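PDB 7D8M: Dye-decolorizing peroxidase from Irpex lacteus, which probably uses a bound heme b to oxidise dyes and other substrates at the expense of hydrogen peroxide. Local coordinates for residues A46-S52 / I441-V445; N101-D105 / G403-P407; N176-P180 / Q189-P194. Residue numbers count along the deposited sequence, not the author numbering.

Contact 1. Residues A46-S52 / I441-V445; sequences APANITS and ITAIV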
loop_
_atom_site.group_PDB
_atom_site.type_symbol
_atom_site.label_atom_id
_atom_site.label_comp_id
_atom_site.label_asym_id
_atom_site.label_seq_id
_atom_site.Cartn_x
_atom_site.Cartn_y
_atom_site.Cartn_z
ATOM N N ALA A 46 -16.810 -17.840 8.361
ATOM C CA ALA A 46 -16.348 -16.523 8.804
ATOM C C ALA A 46 -16.170 -16.421 10.313
ATOM O O ALA A 46 -15.113 -15.933 10.751
ATOM C CB ALA A 46 -17.290 -15.434 8.279
ATOM N N PRO A 47 -17.122 -16.841 11.158
ATOM C CA PRO A 47 -16.877 -16.743 12.608
ATOM C C PRO A 47 -15.731 -17.624 13.089
ATOM O O PRO A 47 -15.108 -17.308 14.109
ATOM C CB PRO A 47 -18.218 -17.165 13.229
ATOM C CG PRO A 47 -18.947 -17.886 12.148
ATOM C CD PRO A 47 -18.496 -17.293 10.862
ATOM N N ALA A 48 -15.419 -18.700 12.377
ATOM C CA ALA A 48 -14.377 -19.621 12.806
ATOM C C ALA A 48 -12.988 -19.240 12.321
ATOM O O ALA A 48 -12.000 -19.699 12.909
ATOM C CB ALA A 48 -14.689 -21.037 12.316
ATOM N N ASN A 49 -12.880 -18.426 11.266
ATOM C CA ASN A 49 -11.611 -18.255 10.570
ATOM C C ASN A 49 -11.223 -16.813 10.267
ATOM O O ASN A 49 -10.032 -16.563 10.035
ATOM C CB ASN A 49 -11.623 -19.045 9.249
ATOM C CG ASN A 49 -11.661 -20.541 9.466
ATOM O OD1 ASN A 49 -10.636 -21.164 9.744
ATOM N ND2 ASN A 49 -12.850 -21.132 9.334
ATOM N N ILE A 50 -12.153 -15.864 10.257
ATOM C CA ILE A 50 -11.800 -14.479 9.934
ATOM C C ILE A 50 -11.092 -13.862 11.130
ATOM O O ILE A 50 -11.684 -13.702 12.205
ATOM C CB ILE A 50 -13.030 -13.657 9.536
ATOM C CG1 ILE A 50 -13.625 -14.223 8.251
ATOM C CG2 ILE A 50 -12.643 -12.184 9.334
ATOM C CD1 ILE A 50 -12.633 -14.266 7.089
ATOM N N THR A 51 -9.824 -13.510 10.938
ATOM C CA THR A 51 -8.946 -13.140 12.037
ATOM C C THR A 51 -9.136 -11.682 12.404
ATOM O O THR A 51 -9.037 -10.796 11.547
ATOM C CB THR A 51 -7.488 -13.389 11.654
ATOM O OG1 THR A 51 -7.326 -14.760 11.286
ATOM C CG2 THR A 51 -6.546 -13.039 12.816
ATOM N N SER A 52 -9.347 -11.432 13.688
ATOM C CA SER A 52 -9.581 -10.091 14.192
ATOM C C SER A 52 -8.276 -9.397 14.566
ATOM O O SER A 52 -7.223 -10.026 14.724
ATOM C CB SER A 52 -10.484 -10.140 15.419
ATOM O OG SER A 52 -9.780 -10.743 16.494
ATOM N N ILE A 441 -16.465 -8.178 11.087
ATOM C CA ILE A 441 -16.659 -9.619 11.093
ATOM C C ILE A 441 -18.143 -9.955 11.170
ATOM O O ILE A 441 -18.631 -10.802 10.417
ATOM C CB ILE A 441 -15.840 -10.250 12.228
ATOM C CG1 ILE A 441 -14.385 -9.751 12.115
ATOM C CG2 ILE A 441 -15.919 -11.757 12.157
ATOM C CD1 ILE A 441 -13.361 -10.550 12.890
ATOM N N THR A 442 -18.898 -9.261 12.031
ATOM C CA THR A 442 -20.345 -9.485 12.078
ATOM C C THR A 442 -20.997 -9.144 10.741
ATOM O O THR A 442 -21.871 -9.878 10.261
ATOM C CB THR A 442 -20.987 -8.670 13.205
ATOM O OG1 THR A 442 -20.673 -7.280 13.035
ATOM C CG2 THR A 442 -20.490 -9.147 14.563
ATOM N N ALA A 443 -20.562 -8.047 10.110
ATOM C CA ALA A 443 -21.132 -7.664 8.825
ATOM C C ALA A 443 -20.935 -8.758 7.788
ATOM O O ALA A 443 -21.807 -8.987 6.942
ATOM C CB ALA A 443 -20.514 -6.346 8.345
ATOM N N ILE A 444 -19.794 -9.445 7.830
ATOM C CA ILE A 444 -19.612 -10.582 6.941
ATOM C C ILE A 444 -20.760 -11.567 7.126
ATOM O O ILE A 444 -21.389 -12.003 6.157
ATOM C CB ILE A 444 -18.250 -11.248 7.188
ATOM C CG1 ILE A 444 -17.113 -10.283 6.804
ATOM C CG2 ILE A 444 -18.140 -12.515 6.366
ATOM C CD1 ILE A 444 -15.743 -10.813 7.114
ATOM N N VAL A 445 -21.093 -11.869 8.379
ATOM C CA VAL A 445 -22.104 -12.887 8.661
ATOM C C VAL A 445 -23.505 -12.315 8.515
ATOM O O VAL A 445 -24.387 -12.937 7.910
ATOM C CB VAL A 445 -21.889 -13.476 10.066
ATOM C CG1 VAL A 445 -22.948 -14.546 10.352
ATOM C CG2 VAL A 445 -20.488 -14.048 10.199
#
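I441 lays its side chain across the turn that follows helix 35-49, with its CD1 tip between I50 and S52. The contact joins the two ferredoxin-like halves of the DyP fold: helix 35-49 follows the first strand of the N-terminal half, and helix 441-448 comes just after the last strand, 428-438, of the other. The segments run in opposite senses, with CA of A46 6.8 Å from CA of V445 and CA of I50 7.0 Å from CA of I441. The contact is van der Waals packing, mostly between apolar side chains. A46 carries only a methyl, which lets the helices approach: A46 CB sits 3.6 Å from I444 CG2 and 4.0 Å from V445 CG2. At the more exposed edge, P47 CD meets V445 CG2 at 3.9 Å. I50 also links the contact to the sheet, because besides putting CG2 4.1 Å from I444 CD1 it packs on V68 and L70 of strand 67-72. The polar groups look elsewhere: T51 OG1 pairs with V68 N, and S52, the N-cap of helix 53-57, holds T55 N. Beside that cap, I441 CD1 lies 3.6 Å from I50 O and 3.9 Å from S52 CB.

Contact 2. Residues N101-D105 / G403-P407; sequences NLGDD and GQGSP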
loop_
_atom_site.group_PDB
_atom_site.type_symbol
_atom_site.label_atom_id
_atom_site.label_comp_id
_atom_site.label_asym_id
_atom_site.label_seq_id
_atom_site.Cartn_x
_atom_site.Cartn_y
_atom_site.Cartn_z
ATOM N N ASN A 101 -7.506 7.114 -14.499
ATOM C CA ASN A 101 -7.228 8.104 -13.473
ATOM C C ASN A 101 -5.963 7.778 -12.688
ATOM O O ASN A 101 -5.402 8.676 -12.054
ATOM C CB ASN A 101 -8.430 8.226 -12.529
ATOM C CG ASN A 101 -9.707 8.663 -13.252
ATOM O OD1 ASN A 101 -9.761 9.745 -13.844
ATOM N ND2 ASN A 101 -10.739 7.829 -13.198
ATOM N N LEU A 102 -5.512 6.521 -12.706
ATOM C CA LEU A 102 -4.268 6.131 -12.052
ATOM C C LEU A 102 -3.061 6.268 -12.973
ATOM O O LEU A 102 -1.918 6.146 -12.509
ATOM C CB LEU A 102 -4.366 4.680 -11.535
ATOM C CG LEU A 102 -5.590 4.331 -10.675
ATOM C CD1 LEU A 102 -5.536 2.901 -10.129
ATOM C CD2 LEU A 102 -5.758 5.330 -9.536
ATOM N N GLY A 103 -3.287 6.528 -14.259
ATOM C CA GLY A 103 -2.206 6.539 -15.220
ATOM C C GLY A 103 -1.827 5.174 -15.733
ATOM O O GLY A 103 -0.748 5.018 -16.312
ATOM N N ASP A 104 -2.683 4.175 -15.528
ATOM C CA ASP A 104 -2.397 2.813 -15.948
ATOM C C ASP A 104 -2.626 2.634 -17.442
ATOM O O ASP A 104 -3.532 3.227 -18.036
ATOM C CB ASP A 104 -3.290 1.813 -15.195
ATOM C CG ASP A 104 -2.697 1.374 -13.875
ATOM O OD1 ASP A 104 -1.750 2.031 -13.389
ATOM O OD2 ASP A 104 -3.184 0.362 -13.325
ATOM N N ASP A 105 -1.803 1.784 -18.036
ATOM C CA ASP A 105 -2.009 1.253 -19.375
ATOM C C ASP A 105 -2.414 -0.205 -19.176
ATOM O O ASP A 105 -1.581 -1.035 -18.804
ATOM C CB ASP A 105 -0.729 1.414 -20.198
ATOM C CG ASP A 105 -0.748 0.646 -21.504
ATOM O OD1 ASP A 105 -1.819 0.157 -21.926
ATOM O OD2 ASP A 105 0.338 0.533 -22.116
ATOM N N GLY A 403 5.312 7.528 -9.933
ATOM C CA GLY A 403 4.597 8.469 -10.786
ATOM C C GLY A 403 4.396 7.919 -12.190
ATOM O O GLY A 403 5.294 7.318 -12.780
ATOM N N GLN A 404 3.189 8.106 -12.722
ATOM C CA GLN A 404 2.872 7.667 -14.081
ATOM C C GLN A 404 1.941 8.679 -14.731
ATOM O O GLN A 404 1.560 9.685 -14.129
ATOM C CB GLN A 404 2.148 6.312 -14.147
ATOM C CG GLN A 404 2.339 5.324 -13.043
ATOM C CD GLN A 404 1.539 4.054 -13.335
ATOM O OE1 GLN A 404 2.091 3.051 -13.797
ATOM N NE2 GLN A 404 0.234 4.103 -13.088
ATOM N N GLY A 405 1.474 8.326 -15.934
ATOM C CA GLY A 405 0.435 9.054 -16.627
ATOM C C GLY A 405 0.935 10.151 -17.541
ATOM O O GLY A 405 0.180 10.608 -18.410
ATOM N N SER A 406 2.189 10.587 -17.364
ATOM C CA SER A 406 2.825 11.639 -18.151
ATOM C C SER A 406 4.242 11.184 -18.476
ATOM O O SER A 406 4.657 10.116 -18.003
ATOM C CB SER A 406 2.864 12.969 -17.384
ATOM O OG SER A 406 1.712 13.232 -16.617
ATOM N N PRO A 407 5.013 11.952 -19.259
ATOM C CA PRO A 407 6.464 11.711 -19.322
ATOM C C PRO A 407 7.078 11.767 -17.932
ATOM O O PRO A 407 6.823 12.692 -17.157
ATOM C CB PRO A 407 6.979 12.844 -20.218
ATOM C CG PRO A 407 5.870 13.825 -20.287
ATOM C CD PRO A 407 4.613 13.030 -20.180
#
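The carboxamide of Q404 does the work here, using its one NE2 to bond two acceptors on the turn that ends helix 95-102. NE2 donates to L102 O at 3.0 Å and to D104 OD1 at 2.9 Å, the latter nearly straight at 166°. G103 O is 3.5 Å from Q404 NE2, but the angle is too poor for a bond. The helix stops in a Schellman motif, where G103 takes a positive phi of 83° and turns the chain so that L102 O and the D104 carboxylate both face the amide. L102 O is a double acceptor, as N382 ND2 also binds it; OD1 of the same N382 takes the backbone N of Q404, so one asparagine ties the two segments together a second time. The other carboxylate oxygen, D104 OD2, forms a salt bridge with R222 and is also hydrogen-bonded to W109 NE1 and S430 OG. G103 leaves room for the approach, its CA 3.9 Å from CA of G405; a CB on G103 would be only 3.0 Å from G405 N. The backbone angles of both residues call for glycine in any case. Within the fold, the contact sets the end of helix 95-102 against the loop between helix 373-381 and strand 409-411, with L102 on F373 of that helix and D104 reaching R222 on strand 217-226 and S430 on strand 428-438.

Contact 3. Residues N176-P180 / Q189-P194; sequences NPTIP and QAVVDP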
loop_
_atom_site.group_PDB
_atom_site.type_symbol
_atom_site.label_atom_id
_atom_site.label_comp_id
_atom_site.label_asym_id
_atom_site.label_seq_id
_atom_site.Cartn_x
_atom_site.Cartn_y
_atom_site.Cartn_z
ATOM N N ASN A 176 3.204 4.384 9.003
ATOM C CA ASN A 176 1.775 4.177 8.808
ATOM C C ASN A 176 1.026 4.918 9.897
ATOM O O ASN A 176 1.505 4.992 11.035
ATOM C CB ASN A 176 1.377 2.695 8.866
ATOM C CG ASN A 176 1.717 1.963 7.611
ATOM O OD1 ASN A 176 1.138 2.216 6.546
ATOM N ND2 ASN A 176 2.681 1.056 7.712
ATOM N N PRO A 177 -0.158 5.446 9.596
ATOM C CA PRO A 177 -0.930 6.137 10.630
ATOM C C PRO A 177 -1.442 5.157 11.670
ATOM O O PRO A 177 -1.582 3.957 11.422
ATOM C CB PRO A 177 -2.092 6.755 9.849
ATOM C CG PRO A 177 -2.324 5.750 8.743
ATOM C CD PRO A 177 -0.925 5.317 8.340
ATOM N N THR A 178 -1.718 5.687 12.855
ATOM C CA THR A 178 -2.425 4.943 13.881
ATOM C C THR A 178 -3.597 5.792 14.361
ATOM O O THR A 178 -3.872 6.867 13.817
ATOM C CB THR A 178 -1.495 4.545 15.029
ATOM O OG1 THR A 178 -2.156 3.567 15.851
ATOM C CG2 THR A 178 -1.123 5.760 15.855
ATOM N N ILE A 179 -4.310 5.297 15.366
ATOM C CA ILE A 179 -5.515 5.964 15.859
ATOM C C ILE A 179 -5.327 6.264 17.337
ATOM O O ILE A 179 -4.474 5.654 18.013
ATOM C CB ILE A 179 -6.786 5.121 15.594
ATOM C CG1 ILE A 179 -6.687 3.752 16.265
ATOM C CG2 ILE A 179 -7.021 4.965 14.103
ATOM C CD1 ILE A 179 -7.959 2.929 16.138
ATOM N N PRO A 180 -6.086 7.223 17.879
ATOM C CA PRO A 180 -5.987 7.533 19.312
ATOM C C PRO A 180 -6.303 6.326 20.187
ATOM O O PRO A 180 -7.225 5.559 19.913
ATOM C CB PRO A 180 -7.023 8.646 19.506
ATOM C CG PRO A 180 -7.160 9.273 18.167
ATOM C CD PRO A 180 -6.949 8.184 17.165
ATOM N N GLN A 189 4.974 9.576 14.114
ATOM C CA GLN A 189 3.901 8.783 13.513
ATOM C C GLN A 189 2.613 9.597 13.456
ATOM O O GLN A 189 2.298 10.357 14.376
ATOM C CB GLN A 189 3.674 7.487 14.303
ATOM C CG GLN A 189 2.690 6.491 13.657
ATOM C CD GLN A 189 2.547 5.186 14.433
ATOM O OE1 GLN A 189 2.944 5.090 15.594
ATOM N NE2 GLN A 189 1.970 4.177 13.792
ATOM N N ALA A 190 1.860 9.442 12.371
ATOM C CA ALA A 190 0.589 10.146 12.264
ATOM C C ALA A 190 -0.455 9.490 13.162
ATOM O O ALA A 190 -0.591 8.260 13.185
ATOM C CB ALA A 190 0.105 10.161 10.820
ATOM N N VAL A 191 -1.186 10.311 13.914
ATOM C CA VAL A 191 -2.326 9.846 14.699
ATOM C C VAL A 191 -3.570 10.484 14.099
ATOM O O VAL A 191 -3.805 11.685 14.262
ATOM C CB VAL A 191 -2.183 10.188 16.188
ATOM C CG1 VAL A 191 -3.198 9.404 17.000
ATOM C CG2 VAL A 191 -0.773 9.893 16.672
ATOM N N VAL A 192 -4.368 9.696 13.394
ATOM C CA VAL A 192 -5.492 10.235 12.647
ATOM C C VAL A 192 -6.793 9.805 13.314
ATOM O O VAL A 192 -6.843 8.835 14.076
ATOM C CB VAL A 192 -5.438 9.796 11.169
ATOM C CG1 VAL A 192 -4.050 10.058 10.614
ATOM C CG2 VAL A 192 -5.799 8.309 11.034
ATOM N N ASP A 193 -7.853 10.567 13.045
ATOM C CA ASP A 193 -9.173 10.199 13.544
ATOM C C ASP A 193 -9.543 8.807 13.038
ATOM O O ASP A 193 -9.230 8.464 11.891
ATOM C CB ASP A 193 -10.225 11.212 13.085
ATOM C CG ASP A 193 -10.042 12.585 13.718
ATOM O OD1 ASP A 193 -10.027 12.676 14.963
ATOM O OD2 ASP A 193 -9.923 13.573 12.963
ATOM N N PRO A 194 -10.200 7.979 13.861
ATOM C CA PRO A 194 -10.517 6.611 13.414
ATOM C C PRO A 194 -11.303 6.559 12.114
ATOM O O PRO A 194 -11.158 5.594 11.357
ATOM C CB PRO A 194 -11.323 6.032 14.590
ATOM C CG PRO A 194 -10.902 6.814 15.772
ATOM C CD PRO A 194 -10.584 8.210 15.264
#
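The two segments run in the same sense but splay, their end-to-end directions 58° apart, and meet in a single parallel beta bridge between T178 and V191, whose CA atoms are 5.0 Å apart. T178 uses both of its backbone polar atoms: its N donates to A190 O at 2.8 Å, and its O accepts V192 N at 2.9 Å, the pairing expected of a parallel bridge. Two CA-H...O contacts tighten the seam, P177 CA to A190 O at 3.3 Å and V191 CA to T178 O at 3.5 Å. This pins a long loop of the DyP peroxidase fold onto itself just after the GXXDG motif that contains D172. Beyond the bridge the Q189 side chain adds a third bond, its NE2 donating to N176 O at 2.9 Å while OE1 accepts from H186 N. N176 turns its own amide elsewhere, OD1 taking the backbone N of the heme-binding R335 in strand 334-340; the N176 side chain is about 5 Å from the heme at the nearest atoms, so the bridge lies beside the cofactor pocket. The P177 ring packs on A190 and V192, with its CB 4.2 Å from A190 CB and 3.9 Å from V192 CG1, and also touches I334. T178 CG2 faces V191 CG2 at 4.2 Å. At the far end the prolines close the gap: P180 CD lies 4.1 Å from P194 CD, 3.9 Å from V191 CG1 and just 3.2 Å from V192 O.

Overall arrangement
The three contacts are nested along the chain: 176-180/189-194 lies inside the loop closed by contact 2, which in turn lies inside the one closed by contact 1. Contacts 1 and 2 both tie the C-terminal end of an N-terminal-half helix, and the turn after it, to late parts of the chain, and they do so on opposite sides of the chain's centre, their own centres 37 Å apart. Contact 3 is local, with only eight residues between its segments; its centre is 25 Å from that of contact 1 and 29 Å from that of contact 2. None touches another. The halves are thus joined at distant points, while contact 3 shapes a loop beside the heme.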